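Local coordinates for PfkB (Polaromonas sp. JS666, PDB 4DU5), which is a pfkB-family carbohydrate kinase that probably transfers phosphate from ATP to a sugar or related substrate, at residues A92-A96 against E97-C101. Numbering follows the deposited sequence.
Sequences AAMAA and EGIDC
Met94, in the last turn of helix 85-95, packs against Ile99 and Cys101, which follow the end of the helix, a local helix-end contact where the backbone turns into strand 100-106. Met94 and Ile99 run side by side and point the same way: Met94 CG lies 3.7 Å from Ile99 CD1, and the selenium of this selenomethionine follows at 4.0 Å from the same methyl. Bends at chi2 and chi3 (55° and 50°) fold the Met94 chain back on itself instead of letting it extend. Ile99 also sits over the end of the helix, its CB 3.3 Å from the carbonyl O of Met94. Cys101 comes in beside the root of the same side chain, SG 3.9 Å from Met94 CB, and its SG also comes within 4.0 Å of Ala95 N. The backbone closes with a type I turn from Ala95 to Gly98, in which Gly98 N donates to Ala95 O at 3.1 Å, fairly straight at the hydrogen (162°). Gly98, with positive phi, is the first residue to leave helical angles and takes the C' place of the Schellman motif. Glu97 lays its aliphatic part along the last turn, CG 3.6 Å from Ala93 O, and its carboxylate forms a salt bridge with Arg70. Met94 also touches Ile66 of helix 60-70 and Trp77 of strand 75-81, and Trp77 also meets Ile99. Backbone hydrogen bonds link Asp100 to Val75 and Trp77 of strand 75-81. A Schellman motif thus ends the helix of a beta-alpha-beta unit, strand 75-81, helix 85-95 and strand 100-106, the last being the outermost strand within the chain of the large, mainly parallel sheet characteristic of the pfkB (ribokinase-like) fold.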
ATOM      1  N   ALA A  92      -3.970 -13.056 -11.677  1.00 31.38           N
ATOM      2  CA  ALA A  92      -4.945 -14.140 -11.652  1.00 31.96           C
ATOM      3  C   ALA A  92      -6.389 -13.710 -11.929  1.00 32.88           C
ATOM      4  O   ALA A  92      -7.161 -14.492 -12.503  1.00 33.92           O
ATOM      5  CB  ALA A  92      -4.867 -14.904 -10.329  1.00 31.28           C
ATOM      6  N   ALA A  93      -6.785 -12.505 -11.511  1.00 33.15           N
ATOM      7  CA  ALA A  93      -8.166 -12.061 -11.761  1.00 33.29           C
ATOM      8  C   ALA A  93      -8.323 -11.624 -13.204  1.00 33.67           C
ATOM      9  O   ALA A  93      -9.375 -11.778 -13.793  1.00 33.92           O
ATOM     10  CB  ALA A  93      -8.584 -10.964 -10.815  1.00 32.73           C
HETATM   11  N   MSE A  94      -7.252 -11.103 -13.778  1.00 34.60           N
HETATM   12  CA  MSE A  94      -7.221 -10.757 -15.192  1.00 35.66           C
HETATM   13  C   MSE A  94      -7.212 -11.980 -16.121  1.00 35.60           C
HETATM   14  O   MSE A  94      -7.799 -11.926 -17.192  1.00 36.25           O
HETATM   15  CB  MSE A  94      -6.017  -9.879 -15.474  1.00 35.84           C
HETATM   16  CG  MSE A  94      -6.342  -8.703 -16.299  1.00 39.68           C
HETATM   17 SE   MSE A  94      -7.784  -7.609 -15.560  1.00 50.26          SE
HETATM   18  CE  MSE A  94      -7.152  -7.372 -13.711  1.00 46.68           C
ATOM     19  N   ALA A  95      -6.557 -13.065 -15.703  1.00 35.14           N
ATOM     20  CA  ALA A  95      -6.498 -14.323 -16.459  1.00 34.72           C
ATOM     21  C   ALA A  95      -7.744 -15.176 -16.338  1.00 34.51           C
ATOM     22  O   ALA A  95      -8.027 -15.951 -17.242  1.00 34.48           O
ATOM     23  CB  ALA A  95      -5.290 -15.158 -16.033  1.00 35.02           C
ATOM     24  N   ALA A  96      -8.466 -15.070 -15.227  1.00 34.14           N
ATOM     25  CA  ALA A  96      -9.683 -15.858 -15.043  1.00 34.49           C
ATOM     26  C   ALA A  96     -10.795 -15.229 -15.859  1.00 35.21           C
ATOM     27  O   ALA A  96     -11.941 -15.696 -15.860  1.00 36.15           O
ATOM     28  CB  ALA A  96     -10.082 -15.922 -13.572  1.00 34.17           C
ATOM     29  N   GLU A  97     -10.469 -14.137 -16.534  1.00 35.41           N
ATOM     30  CA  GLU A  97     -11.429 -13.498 -17.417  1.00 35.52           C
ATOM     31  C   GLU A  97     -11.201 -13.905 -18.862  1.00 34.92           C
ATOM     32  O   GLU A  97     -11.978 -13.535 -19.728  1.00 35.63           O
ATOM     33  CB  GLU A  97     -11.409 -11.955 -17.268  1.00 35.62           C
ATOM     34  CG  GLU A  97     -12.134 -11.395 -16.018  1.00 36.13           C
ATOM     35  CD  GLU A  97     -13.660 -11.590 -16.032  1.00 38.97           C
ATOM     36  OE1 GLU A  97     -14.324 -11.104 -15.094  1.00 40.04           O
ATOM     37  OE2 GLU A  97     -14.217 -12.218 -16.966  1.00 40.93           O
ATOM     38  N   GLY A  98     -10.139 -14.656 -19.125  1.00 34.15           N
ATOM     39  CA  GLY A  98      -9.783 -15.043 -20.491  1.00 33.52           C
ATOM     40  C   GLY A  98      -8.829 -14.122 -21.242  1.00 33.22           C
ATOM     41  O   GLY A  98      -8.591 -14.318 -22.433  1.00 32.81           O
ATOM     42  N   ILE A  99      -8.274 -13.128 -20.545  1.00 33.13           N
ATOM     43  CA  ILE A  99      -7.319 -12.183 -21.129  1.00 33.04           C
ATOM     44  C   ILE A  99      -5.945 -12.806 -21.271  1.00 33.63           C
ATOM     45  O   ILE A  99      -5.437 -13.383 -20.320  1.00 33.25           O
ATOM     46  CB  ILE A  99      -7.197 -10.910 -20.269  1.00 32.70           C
ATOM     47  CG1 ILE A  99      -8.579 -10.260 -20.122  1.00 33.08           C
ATOM     48  CG2 ILE A  99      -6.207  -9.948 -20.883  1.00 31.12           C
ATOM     49  CD1 ILE A  99      -8.689  -9.163 -19.078  1.00 33.43           C
ATOM     50  N   ASP A 100      -5.354 -12.693 -22.463  1.00 34.35           N
ATOM     51  CA  ASP A 100      -3.947 -13.070 -22.686  1.00 35.07           C
ATOM     52  C   ASP A 100      -2.981 -12.217 -21.812  1.00 34.67           C
ATOM     53  O   ASP A 100      -2.682 -11.055 -22.097  1.00 34.21           O
ATOM     54  CB  ASP A 100      -3.610 -13.036 -24.198  1.00 35.07           C
ATOM     55  CG  ASP A 100      -2.094 -13.199 -24.510  1.00 37.43           C
ATOM     56  OD1 ASP A 100      -1.221 -12.834 -23.688  1.00 37.63           O
ATOM     57  OD2 ASP A 100      -1.758 -13.662 -25.635  1.00 41.21           O
ATOM     58  N   CYS A 101      -2.477 -12.831 -20.751  1.00 34.87           N
ATOM     59  CA  CYS A 101      -1.560 -12.145 -19.832  1.00 35.45           C
ATOM     60  C   CYS A 101      -0.037 -12.381 -20.065  1.00 34.63           C
ATOM     61  O   CYS A 101       0.807 -11.910 -19.304  1.00 35.64           O
ATOM     62  CB  CYS A 101      -1.976 -12.450 -18.383  1.00 35.45           C
ATOM     63  SG  CYS A 101      -3.549 -11.632 -17.894  1.00 37.89           S
TER